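Local coordinates for protein toll-like receptor 6, Variable lymphocyte receptor B (Mus musculus, PDB 3A79) that probably recognises diacylated bacterial lipopeptides together with Toll-like receptor 2, its ectodomain here being fused to part of a hagfish variable lymphocyte receptor, at residues Val198-Phe203 / Gln224-Lys229; Leu230-Cys235 / Thr262-Val267; Leu286-Arg291 / Glu310-Gln315; Ile292-Phe297 / Lys321-Ser326. All blocks are in the same frame, centred on the assembly; numbering follows the deposited sequence.

Contact 1 (Val198-Phe203 / Gln224-Lys229)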
# COMPACT_ATOMS: atom_id res chain seq x y z
N VAL B 198 -4.68 11.92 39.12
CA VAL B 198 -5.43 11.13 38.16
C VAL B 198 -6.67 10.50 38.78
O VAL B 198 -6.62 10.00 39.90
CB VAL B 198 -4.54 10.04 37.53
CG1 VAL B 198 -5.33 9.19 36.56
CG2 VAL B 198 -3.34 10.67 36.84
N LEU B 199 -7.78 10.54 38.06
CA LEU B 199 -8.95 9.75 38.44
C LEU B 199 -9.28 8.79 37.32
O LEU B 199 -9.65 9.21 36.23
CB LEU B 199 -10.16 10.63 38.72
CG LEU B 199 -11.40 9.81 39.09
CD1 LEU B 199 -11.09 8.85 40.22
CD2 LEU B 199 -12.51 10.72 39.48
N HIS B 200 -9.17 7.49 37.60
CA HIS B 200 -9.46 6.47 36.60
C HIS B 200 -10.69 5.68 37.01
O HIS B 200 -10.74 5.07 38.09
CB HIS B 200 -8.27 5.52 36.45
CG HIS B 200 -8.40 4.58 35.29
ND1 HIS B 200 -9.59 4.36 34.62
CD2 HIS B 200 -7.48 3.78 34.69
CE1 HIS B 200 -9.40 3.49 33.65
NE2 HIS B 200 -8.13 3.12 33.67
N LEU B 201 -11.69 5.70 36.14
CA LEU B 201 -12.95 5.03 36.41
C LEU B 201 -13.18 3.90 35.41
O LEU B 201 -13.10 4.10 34.20
CB LEU B 201 -14.10 6.03 36.36
CG LEU B 201 -13.92 7.22 37.30
CD1 LEU B 201 -14.88 8.34 36.96
CD2 LEU B 201 -14.09 6.77 38.73
N VAL B 202 -13.45 2.70 35.92
CA VAL B 202 -13.71 1.55 35.06
C VAL B 202 -15.14 1.08 35.26
O VAL B 202 -15.59 0.92 36.40
CB VAL B 202 -12.71 0.38 35.34
CG1 VAL B 202 -12.78 -0.64 34.24
CG2 VAL B 202 -11.29 0.91 35.49
N PHE B 203 -15.86 0.85 34.17
CA PHE B 203 -17.26 0.44 34.24
C PHE B 203 -17.46 -1.00 33.80
O PHE B 203 -16.54 -1.65 33.32
CB PHE B 203 -18.11 1.37 33.38
CG PHE B 203 -17.92 2.82 33.71
CD1 PHE B 203 -17.11 3.62 32.92
CD2 PHE B 203 -18.53 3.38 34.82
CE1 PHE B 203 -16.92 4.95 33.22
CE2 PHE B 203 -18.35 4.71 35.13
CZ PHE B 203 -17.53 5.50 34.32
N GLN B 224 -10.03 9.79 33.62
CA GLN B 224 -9.94 8.70 32.66
C GLN B 224 -11.02 7.64 32.83
O GLN B 224 -11.14 7.03 33.90
CB GLN B 224 -8.57 8.07 32.72
CG GLN B 224 -8.26 7.31 31.48
CD GLN B 224 -7.20 6.29 31.73
OE1 GLN B 224 -6.29 6.51 32.54
NE2 GLN B 224 -7.31 5.14 31.05
N LEU B 225 -11.79 7.42 31.76
CA LEU B 225 -12.91 6.50 31.80
C LEU B 225 -12.66 5.34 30.87
O LEU B 225 -12.19 5.54 29.75
CB LEU B 225 -14.22 7.17 31.37
CG LEU B 225 -14.60 8.61 31.69
CD1 LEU B 225 -16.08 8.78 31.45
CD2 LEU B 225 -14.26 9.00 33.11
N SER B 226 -13.00 4.13 31.32
CA SER B 226 -12.79 2.91 30.54
C SER B 226 -14.05 2.05 30.45
O SER B 226 -14.77 1.89 31.43
CB SER B 226 -11.65 2.10 31.15
OG SER B 226 -10.45 2.86 31.17
N ASN B 227 -14.30 1.49 29.27
CA ASN B 227 -15.48 0.67 29.00
C ASN B 227 -16.75 1.53 28.87
O ASN B 227 -17.63 1.51 29.73
CB ASN B 227 -15.68 -0.41 30.06
CG ASN B 227 -14.48 -1.36 30.19
OD1 ASN B 227 -13.56 -1.35 29.37
ND2 ASN B 227 -14.50 -2.17 31.24
N ILE B 228 -16.83 2.27 27.77
CA ILE B 228 -17.97 3.15 27.53
C ILE B 228 -18.72 2.69 26.29
O ILE B 228 -18.23 2.83 25.17
CB ILE B 228 -17.49 4.58 27.29
CG1 ILE B 228 -16.48 4.97 28.37
CG2 ILE B 228 -18.68 5.55 27.24
CD1 ILE B 228 -15.74 6.23 28.05
N LYS B 229 -19.92 2.15 26.49
CA LYS B 229 -20.75 1.69 25.38
C LYS B 229 -22.01 2.55 25.27
O LYS B 229 -22.85 2.54 26.17
CB LYS B 229 -21.15 0.23 25.60
CG LYS B 229 -22.04 -0.36 24.52
CD LYS B 229 -22.40 -1.80 24.90
CE LYS B 229 -23.02 -2.58 23.76
NZ LYS B 229 -22.83 -4.05 23.97

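Contact 2 (Leu230-Cys235 / Thr262-Val267)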
# COMPACT_ATOMS: atom_id res chain seq x y z
N LEU B 230 -22.14 3.27 24.16
CA LEU B 230 -23.25 4.20 24.00
C LEU B 230 -24.00 4.00 22.70
O LEU B 230 -23.40 3.77 21.65
CB LEU B 230 -22.74 5.64 24.03
CG LEU B 230 -21.72 5.96 25.11
CD1 LEU B 230 -20.91 7.18 24.74
CD2 LEU B 230 -22.44 6.15 26.43
N ASN B 231 -25.32 4.09 22.77
CA ASN B 231 -26.12 4.40 21.59
C ASN B 231 -26.66 5.82 21.74
O ASN B 231 -26.10 6.63 22.48
CB ASN B 231 -27.23 3.38 21.35
CG ASN B 231 -27.82 2.84 22.63
OD1 ASN B 231 -28.32 3.60 23.45
ND2 ASN B 231 -27.77 1.52 22.80
N ASP B 232 -27.74 6.15 21.04
CA ASP B 232 -28.28 7.50 21.15
C ASP B 232 -29.14 7.63 22.40
O ASP B 232 -29.25 8.72 22.97
CB ASP B 232 -29.08 7.86 19.90
CG ASP B 232 -28.33 7.54 18.63
OD1 ASP B 232 -27.13 7.89 18.54
OD2 ASP B 232 -28.93 6.93 17.72
N GLU B 233 -29.71 6.51 22.84
CA GLU B 233 -30.63 6.46 23.98
C GLU B 233 -29.96 6.66 25.35
O GLU B 233 -30.64 7.00 26.32
CB GLU B 233 -31.41 5.15 23.99
CG GLU B 233 -32.45 5.03 22.88
CD GLU B 233 -33.58 4.06 23.22
OE1 GLU B 233 -33.34 3.11 24.00
OE2 GLU B 233 -34.71 4.24 22.71
N ASN B 234 -28.65 6.45 25.43
CA ASN B 234 -27.91 6.65 26.68
C ASN B 234 -26.73 7.59 26.51
O ASN B 234 -25.91 7.73 27.43
CB ASN B 234 -27.45 5.31 27.28
CG ASN B 234 -26.21 4.75 26.60
OD1 ASN B 234 -26.03 4.88 25.38
ND2 ASN B 234 -25.34 4.12 27.37
N CYS B 235 -26.64 8.22 25.35
CA CYS B 235 -25.61 9.22 25.07
C CYS B 235 -25.60 10.28 26.17
O CYS B 235 -24.55 10.54 26.76
CB CYS B 235 -25.83 9.89 23.70
SG CYS B 235 -24.39 10.83 23.07
N THR B 262 -22.27 5.47 18.77
CA THR B 262 -22.81 6.03 17.54
C THR B 262 -21.90 7.13 16.99
O THR B 262 -21.08 7.69 17.72
CB THR B 262 -24.19 6.65 17.78
OG1 THR B 262 -25.14 5.60 17.95
CG2 THR B 262 -24.63 7.50 16.61
N TRP B 263 -22.05 7.46 15.71
CA TRP B 263 -21.39 8.65 15.20
C TRP B 263 -22.09 9.89 15.75
O TRP B 263 -21.43 10.81 16.24
CB TRP B 263 -21.32 8.67 13.66
CG TRP B 263 -20.55 9.86 13.16
CD1 TRP B 263 -21.00 10.86 12.33
CD2 TRP B 263 -19.21 10.22 13.52
NE1 TRP B 263 -20.02 11.80 12.14
CE2 TRP B 263 -18.90 11.43 12.85
CE3 TRP B 263 -18.23 9.64 14.34
CZ2 TRP B 263 -17.66 12.05 12.97
CZ3 TRP B 263 -16.99 10.26 14.45
CH2 TRP B 263 -16.72 11.46 13.77
N LYS B 264 -23.43 9.92 15.68
CA LYS B 264 -24.22 11.01 16.27
C LYS B 264 -23.72 11.35 17.67
O LYS B 264 -23.54 12.53 18.02
CB LYS B 264 -25.71 10.63 16.32
CG LYS B 264 -26.68 11.75 16.71
CD LYS B 264 -28.13 11.30 16.50
CE LYS B 264 -29.07 12.45 16.04
NZ LYS B 264 -29.90 13.07 17.13
N CYS B 265 -23.49 10.31 18.47
CA CYS B 265 -23.09 10.48 19.85
C CYS B 265 -21.64 10.94 19.97
O CYS B 265 -21.26 11.58 20.95
CB CYS B 265 -23.33 9.19 20.65
SG CYS B 265 -23.07 9.38 22.45
N SER B 266 -20.83 10.61 18.98
CA SER B 266 -19.43 11.01 19.02
C SER B 266 -19.31 12.50 18.76
O SER B 266 -18.56 13.21 19.44
CB SER B 266 -18.59 10.19 18.04
OG SER B 266 -18.44 8.86 18.51
N VAL B 267 -20.06 12.97 17.77
CA VAL B 267 -20.14 14.39 17.46
C VAL B 267 -20.73 15.20 18.63
O VAL B 267 -20.38 16.37 18.85
CB VAL B 267 -20.93 14.61 16.16
CG1 VAL B 267 -20.85 16.06 15.72
CG2 VAL B 267 -20.39 13.71 15.08

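Contact 3 (Leu286-Arg291 / Glu310-Gln315). With NAG (2-acetamido-2-deoxy-beta-D-glucopyranose), chain G; NAG (2-acetamido-2-deoxy-beta-D-glucopyranose), chain C.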
# COMPACT_ATOMS: atom_id res chain seq x y z
N LEU B 286 -11.64 3.35 19.84
CA LEU B 286 -12.97 3.82 19.47
C LEU B 286 -13.64 2.90 18.43
O LEU B 286 -12.98 2.41 17.51
CB LEU B 286 -12.86 5.24 18.90
CG LEU B 286 -14.07 5.87 18.21
CD1 LEU B 286 -15.14 6.16 19.23
CD2 LEU B 286 -13.66 7.13 17.51
N THR B 287 -14.95 2.68 18.57
CA THR B 287 -15.74 1.89 17.62
C THR B 287 -16.99 2.64 17.14
O THR B 287 -18.00 2.66 17.84
CB THR B 287 -16.18 0.53 18.23
OG1 THR B 287 -15.05 -0.14 18.81
CG2 THR B 287 -16.80 -0.36 17.19
N ILE B 288 -16.93 3.24 15.95
CA ILE B 288 -18.08 3.94 15.35
C ILE B 288 -19.21 2.96 15.01
O ILE B 288 -18.96 1.90 14.43
CB ILE B 288 -17.67 4.67 14.05
CG1 ILE B 288 -16.33 5.39 14.21
CG2 ILE B 288 -18.76 5.60 13.61
CD1 ILE B 288 -16.30 6.44 15.28
N THR B 289 -20.46 3.30 15.33
CA THR B 289 -21.43 2.22 15.52
C THR B 289 -22.60 1.93 14.59
O THR B 289 -22.61 0.86 13.99
CB THR B 289 -21.82 2.05 16.99
OG1 THR B 289 -21.01 0.99 17.53
CG2 THR B 289 -23.28 1.68 17.15
N GLU B 290 -23.60 2.78 14.47
CA GLU B 290 -24.80 2.27 13.76
C GLU B 290 -24.95 2.88 12.39
O GLU B 290 -25.45 2.24 11.47
CB GLU B 290 -26.10 2.50 14.55
CG GLU B 290 -26.26 1.74 15.86
CD GLU B 290 -27.35 2.35 16.75
OE1 GLU B 290 -28.03 3.31 16.30
OE2 GLU B 290 -27.55 1.87 17.88
N ARG B 291 -24.55 4.14 12.27
CA ARG B 291 -24.71 4.89 11.04
C ARG B 291 -23.81 6.11 11.15
O ARG B 291 -23.41 6.50 12.24
CB ARG B 291 -26.17 5.31 10.83
CG ARG B 291 -26.93 5.61 12.12
CD ARG B 291 -28.44 5.59 11.96
NE ARG B 291 -28.86 6.53 10.93
CZ ARG B 291 -29.09 6.19 9.66
NH1 ARG B 291 -28.94 4.94 9.25
NH2 ARG B 291 -29.48 7.12 8.78
N GLU B 310 -6.60 6.99 18.63
CA GLU B 310 -5.75 5.87 18.26
C GLU B 310 -6.48 4.55 18.32
O GLU B 310 -7.05 4.20 19.35
CB GLU B 310 -4.49 5.79 19.14
CG GLU B 310 -3.37 4.96 18.51
CD GLU B 310 -2.16 4.75 19.41
OE1 GLU B 310 -1.75 5.70 20.13
OE2 GLU B 310 -1.61 3.62 19.39
N HIS B 311 -6.43 3.82 17.22
CA HIS B 311 -7.08 2.51 17.12
C HIS B 311 -8.58 2.67 16.95
O HIS B 311 -9.31 2.73 17.93
CB HIS B 311 -6.79 1.63 18.33
CG HIS B 311 -7.20 0.21 18.13
ND1 HIS B 311 -6.86 -0.51 17.01
CD2 HIS B 311 -7.93 -0.63 18.91
CE1 HIS B 311 -7.36 -1.73 17.10
NE2 HIS B 311 -8.01 -1.83 18.24
N VAL B 312 -9.02 2.74 15.71
CA VAL B 312 -10.42 2.99 15.44
C VAL B 312 -10.99 1.87 14.61
O VAL B 312 -10.56 1.66 13.48
CB VAL B 312 -10.61 4.31 14.69
CG1 VAL B 312 -12.08 4.54 14.40
CG2 VAL B 312 -10.03 5.45 15.50
N LYS B 313 -11.94 1.13 15.18
CA LYS B 313 -12.65 0.10 14.44
C LYS B 313 -13.94 0.82 13.92
O LYS B 313 -14.55 1.60 14.64
CB LYS B 313 -12.88 -1.19 15.31
CG LYS B 313 -11.75 -1.57 16.44
CD LYS B 313 -11.74 -3.08 17.05
CE LYS B 313 -10.59 -3.38 18.15
NZ LYS B 313 -10.21 -4.82 18.69
N ASN B 314 -14.32 0.63 12.65
CA ASN B 314 -15.57 1.23 12.13
C ASN B 314 -16.54 0.22 11.49
O ASN B 314 -16.19 -0.48 10.55
CB ASN B 314 -15.29 2.39 11.17
CG ASN B 314 -16.56 2.96 10.52
OD1 ASN B 314 -17.68 2.57 10.86
ND2 ASN B 314 -16.38 3.89 9.59
N GLN B 315 -17.76 0.15 12.01
CA GLN B 315 -18.73 -0.86 11.60
C GLN B 315 -19.73 -0.39 10.54
O GLN B 315 -20.52 -1.19 10.05
CB GLN B 315 -19.50 -1.37 12.81
CG GLN B 315 -18.62 -1.88 13.92
CD GLN B 315 -19.42 -2.43 15.07
OE1 GLN B 315 -20.65 -2.27 15.13
NE2 GLN B 315 -18.72 -3.09 16.00
C1 NAG G . 2.21 5.64 19.30
C2 NAG G . 2.07 4.14 19.02
C3 NAG G . 1.78 3.35 20.28
C4 NAG G . 2.84 3.66 21.33
C5 NAG G . 2.80 5.16 21.62
C6 NAG G . 3.89 5.58 22.59
C7 NAG G . 1.41 3.40 16.81
C8 NAG G . 0.28 2.93 15.92
N2 NAG G . 1.07 3.82 18.02
O3 NAG G . 1.66 1.97 19.99
O4 NAG G . 2.60 2.90 22.50
O5 NAG G . 2.99 5.92 20.44
O6 NAG G . 5.15 5.48 21.96
O7 NAG G . 2.59 3.40 16.41
C1 NAG C . 1.99 9.83 16.02
C2 NAG C . 3.04 9.92 17.13
C3 NAG C . 3.44 8.57 17.73
C4 NAG C . 2.27 7.61 17.93
C5 NAG C . 1.32 7.65 16.73
C6 NAG C . 0.05 6.88 17.04
C7 NAG C . 4.65 11.76 17.07
C8 NAG C . 5.97 12.24 16.54
N2 NAG C . 4.24 10.57 16.63
O3 NAG C . 4.13 8.77 18.95
O4 NAG C . 2.80 6.30 18.15
O5 NAG C . 0.95 8.97 16.42
O6 NAG C . -0.43 7.29 18.30
O7 NAG C . 4.01 12.45 17.87

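Contact 4 (Ile292-Phe297 / Lys321-Ser326)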
# COMPACT_ATOMS: atom_id res chain seq x y z
N ILE B 292 -23.46 6.68 10.00
CA ILE B 292 -22.72 7.92 9.97
C ILE B 292 -23.46 8.92 9.08
O ILE B 292 -23.45 8.80 7.85
CB ILE B 292 -21.29 7.71 9.46
CG1 ILE B 292 -20.56 6.68 10.33
CG2 ILE B 292 -20.53 9.02 9.45
CD1 ILE B 292 -19.11 6.40 9.89
N ASP B 293 -24.12 9.89 9.70
CA ASP B 293 -24.88 10.90 8.96
C ASP B 293 -24.28 12.28 9.20
O ASP B 293 -23.33 12.42 9.99
CB ASP B 293 -26.35 10.88 9.36
CG ASP B 293 -26.99 9.52 9.16
OD1 ASP B 293 -27.40 8.90 10.17
OD2 ASP B 293 -27.06 9.05 8.01
N ARG B 294 -24.81 13.28 8.51
CA ARG B 294 -24.33 14.64 8.70
C ARG B 294 -24.85 15.16 10.03
O ARG B 294 -26.05 15.28 10.23
CB ARG B 294 -24.76 15.56 7.55
CG ARG B 294 -23.66 15.88 6.56
CD ARG B 294 -24.17 16.69 5.36
NE ARG B 294 -24.74 15.85 4.30
CZ ARG B 294 -24.02 15.31 3.31
NH1 ARG B 294 -22.71 15.51 3.26
NH2 ARG B 294 -24.61 14.56 2.38
N GLU B 295 -23.93 15.46 10.94
CA GLU B 295 -24.31 15.92 12.27
C GLU B 295 -24.03 17.41 12.46
O GLU B 295 -23.04 17.94 11.94
CB GLU B 295 -23.60 15.10 13.35
CG GLU B 295 -23.90 13.61 13.29
CD GLU B 295 -25.32 13.27 13.71
OE1 GLU B 295 -25.81 13.89 14.68
OE2 GLU B 295 -25.95 12.39 13.07
N GLU B 296 -24.90 18.08 13.20
CA GLU B 296 -24.73 19.50 13.49
C GLU B 296 -23.58 19.71 14.46
O GLU B 296 -23.43 18.98 15.44
CB GLU B 296 -26.02 20.10 14.06
CG GLU B 296 -27.19 20.04 13.11
CD GLU B 296 -26.81 20.42 11.69
OE1 GLU B 296 -26.14 21.47 11.51
OE2 GLU B 296 -27.16 19.67 10.75
N PHE B 297 -22.76 20.71 14.16
CA PHE B 297 -21.65 21.07 15.04
C PHE B 297 -21.06 22.41 14.64
O PHE B 297 -21.01 22.76 13.46
CB PHE B 297 -20.57 19.98 15.03
CG PHE B 297 -19.92 19.79 13.69
CD1 PHE B 297 -18.70 20.39 13.40
CD2 PHE B 297 -20.53 19.02 12.71
CE1 PHE B 297 -18.10 20.22 12.16
CE2 PHE B 297 -19.95 18.84 11.47
CZ PHE B 297 -18.73 19.44 11.20
N LYS B 321 -18.50 10.25 3.25
CA LYS B 321 -17.24 10.45 3.97
C LYS B 321 -17.04 11.90 4.43
O LYS B 321 -16.31 12.15 5.41
CB LYS B 321 -16.04 9.94 3.15
CG LYS B 321 -15.96 8.41 3.04
CD LYS B 321 -17.07 7.87 2.14
CE LYS B 321 -17.18 6.36 2.24
NZ LYS B 321 -16.63 5.92 3.54
N GLU B 322 -17.68 12.85 3.76
CA GLU B 322 -17.68 14.24 4.24
C GLU B 322 -18.20 14.28 5.68
O GLU B 322 -17.56 14.85 6.56
CB GLU B 322 -18.54 15.13 3.35
CG GLU B 322 -17.83 15.65 2.11
CD GLU B 322 -18.73 15.67 0.87
OE1 GLU B 322 -18.63 16.63 0.08
OE2 GLU B 322 -19.53 14.71 0.69
N ALA B 323 -19.35 13.64 5.89
CA ALA B 323 -20.06 13.65 7.17
C ALA B 323 -19.18 13.25 8.33
O ALA B 323 -19.41 13.67 9.47
CB ALA B 323 -21.28 12.75 7.10
N LEU B 324 -18.18 12.43 8.04
CA LEU B 324 -17.26 11.93 9.04
C LEU B 324 -16.00 12.79 9.09
O LEU B 324 -15.64 13.27 10.16
CB LEU B 324 -16.92 10.46 8.78
CG LEU B 324 -15.70 9.83 9.48
CD1 LEU B 324 -15.97 9.56 10.95
CD2 LEU B 324 -15.30 8.56 8.79
N TYR B 325 -15.35 13.01 7.95
CA TYR B 325 -14.05 13.70 7.95
C TYR B 325 -14.12 15.20 8.27
O TYR B 325 -13.18 15.78 8.82
CB TYR B 325 -13.26 13.48 6.65
CG TYR B 325 -12.90 12.04 6.37
CD1 TYR B 325 -13.00 11.52 5.09
CD2 TYR B 325 -12.46 11.20 7.38
CE1 TYR B 325 -12.67 10.20 4.82
CE2 TYR B 325 -12.13 9.88 7.12
CZ TYR B 325 -12.24 9.38 5.84
OH TYR B 325 -11.93 8.07 5.57
N SER B 326 -15.23 15.85 7.94
CA SER B 326 -15.31 17.29 8.16
C SER B 326 -15.37 17.61 9.67
O SER B 326 -14.80 18.61 10.12
CB SER B 326 -16.49 17.89 7.41
OG SER B 326 -17.68 17.28 7.85

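Contact 1 (Val198-Phe203 / Gln224-Lys229)
The imidazole of His200 and the side-chain amide of Gln224 lie one over the other across two neighbouring parallel strands. Their planes are 29° apart, and Gln224 CD sits over the centre of the ring, 3.8 Å above its plane. The two residues are paired in register, so their side chains share a face of the sheet; in both, CG is anti to the backbone N (chi1 -170° in His200). The ring also offers ND1 to Gln224 O at 3.2 Å, a weak, bent bond, while Ser226 CB lies at the ring edge, in its plane. On the opposite face Leu201 and Leu225 run side by side and point the same way, with Leu201 CD1 4.0 Å from Leu225 CD2. Phe203 follows, and its CE1 edge meets Leu225 CB at 4.0 Å; Phe209 stands edge-to-face to this ring. Beyond the ladder of main-chain bonds, Asn227 uses its side chain to continue the pairing: ND2 reaches Phe203 O at 3.0 Å in a nearly straight bond (165°), with the acceptor close to the amide plane. An alanine in place of His200 would probably leave the Gln224 amide without its stacking partner and freer to turn, and would take from Gln224 O its weak second donor, ND1, with the bond from Leu201 N remaining. The chemistry is thus divided by face in this Toll-like receptor 6 part: the leucines pack on helix 235-246, with Phe203 beside them against Phe209 and Val211, whereas the other face carries the His200-Gln224 stack and Ser226, with Val202 among them.

Contact 2 (Leu230-Cys235 / Thr262-Val267)
Asn231 and Thr262 bring their CA atoms within 5.5 Å, and Cys235 and Cys265 theirs within 5.9 Å, as the loop entering helix 235-246 passes the first turn of helix 263-273. The covalent tie is the disulfide, with Cys235 SG bonded to Cys265 SG and a torsion about the S-S bond of 97°, near the right angle such bridges prefer. Both sulfurs stand anti to their own backbone N, and each CB points at the other segment. Leu230 lays CD1 against the bridge, 3.8 Å from Cys265 SG, giving the sulfur an apolar neighbour. Farther along the loop, Asp232 and Thr262 cross at about a right angle. Thr262 OG1 donates to Asp232 OD1 at 3.1 Å, arriving from above the carboxylate plane, 49° out of it. Lys264 adds its aliphatic part, with CB 3.8 Å from Asp232 OD1, but its NZ stays 6.0 Å from that oxygen, so the opposite charges do not touch. The loop is braced from within by Asn234, whose OD1 accepts from Asn231 N at 2.8 Å, while its ND2 is bonded to Phe209 O. Across the way, Ser266 OG returns to Thr262 O at the start of the helix. Here, in the Toll-like receptor 6 part, a disulfide and a hydrogen bond staple together successive turns of a leucine-rich-repeat solenoid on its convex, helix-bearing side.

Contact 3 (Leu286-Arg291 / Glu310-Gln315)
Gln315 holds CG beside its backbone N (chi1 -54°) and then runs on extended, while Thr287 has CG2 anti to its backbone N; together these torsions carry the Gln315 amide obliquely across to that methyl, NE2 lying 3.5 Å from Thr287 CG2. Asn314 has CG anti to the backbone N (175°); its OD1 lies 3.8 Å from Ile288 CB, though the polar bond of that oxygen goes to Val316 N. On the same face Val312 CG1 touches both neighbours, at 4.3 Å from Leu286 CD2 and equally far from Ile288 CG1. The main chains are laced by Lys313 N to Leu286 O, Ile288 N to Lys313 O, and Gln315 N to Ile288 O at 3.2 Å; a weaker bond from Leu286 N to His311 O comes earlier. Earlier in strand 306-314, Glu310 stretches out to glycan sugars. Glu310 OE1 accepts from NAG O6 (chain C) at 2.8 Å, and Glu310 OE2 from NAG N2 (chain G) at 3.0 Å, so each carboxylate oxygen is gripped once. This is the parallel strand pairing of consecutive turns in a leucine-rich-repeat solenoid, here in the Toll-like receptor 6 part, with branched side chains packed inward and glycan sugars held by Glu310.

Contact 4 (Ile292-Phe297 / Lys321-Ser326)
Ile292 opens the contact by resting CG2 on Leu324 CB at 3.9 Å, in the convex layer of the leucine-rich-repeat solenoid of Toll-like receptor 6, where an extended loop runs past helix 321-329. Trp263 of the preceding helix packs against both of these side chains. The carboxylate of Asp293 makes a salt bridge with Arg291, and the residue meets the helix with its backbone, Asp293 O lying 3.6 Å from Ala323 CB. That methyl is shared, for Arg294 also lies on it, with CG 4.0 Å from Ala323 CB. The Arg294 chain then bends and runs beside Glu322, both pointing the same way. NH1 ends 4.2 Å from Glu322 OE2, too far for a salt bridge; the oxygen lies near the guanidinium plane, while the two planar groups are turned 77° apart. Glu322 packs on another protein chain, and Arg294 on a basic side chain of the bound peptide. Phe297 closes the walk, with CG between its backbone N and carbonyl carbon (chi1 63°), and turns the ring's edge to Ser326. Ser326 OG lies 4.1 Å from Phe297 CZ and donates to Glu322 O at 2.8 Å, from 43° above the carbonyl plane. An alanine here would probably leave Glu322 O with one remaining helix donor and open a small gap beside Phe297 CZ. That donor is Ser326 N, 2.9 Å from Glu322 O.

How the contacts relate
All four contacts lie in the Toll-like receptor 6 part and follow the curve of the solenoid. Contacts 1 and 3 are strand pairings of the same run of parallel strands, centres about 18 Å apart; contacts 2 and 4 join loops to helices farther out. Contact 1 hands over to contact 2 where Lys229 O comes 3.2 Å from Asn234 ND2, probably a hydrogen bond. Trp263 of contact 2 reaches both later contacts: its CE3 lies 3.8 Å from Ile288 CD1, and its CH2 3.5 Å from Leu324 CD1. Contacts 3 and 4 alternate along the chain, centres about 14 Å apart. Sugars meet contact 3, whereas contact 4 adjoins the bound peptide and another protein chain.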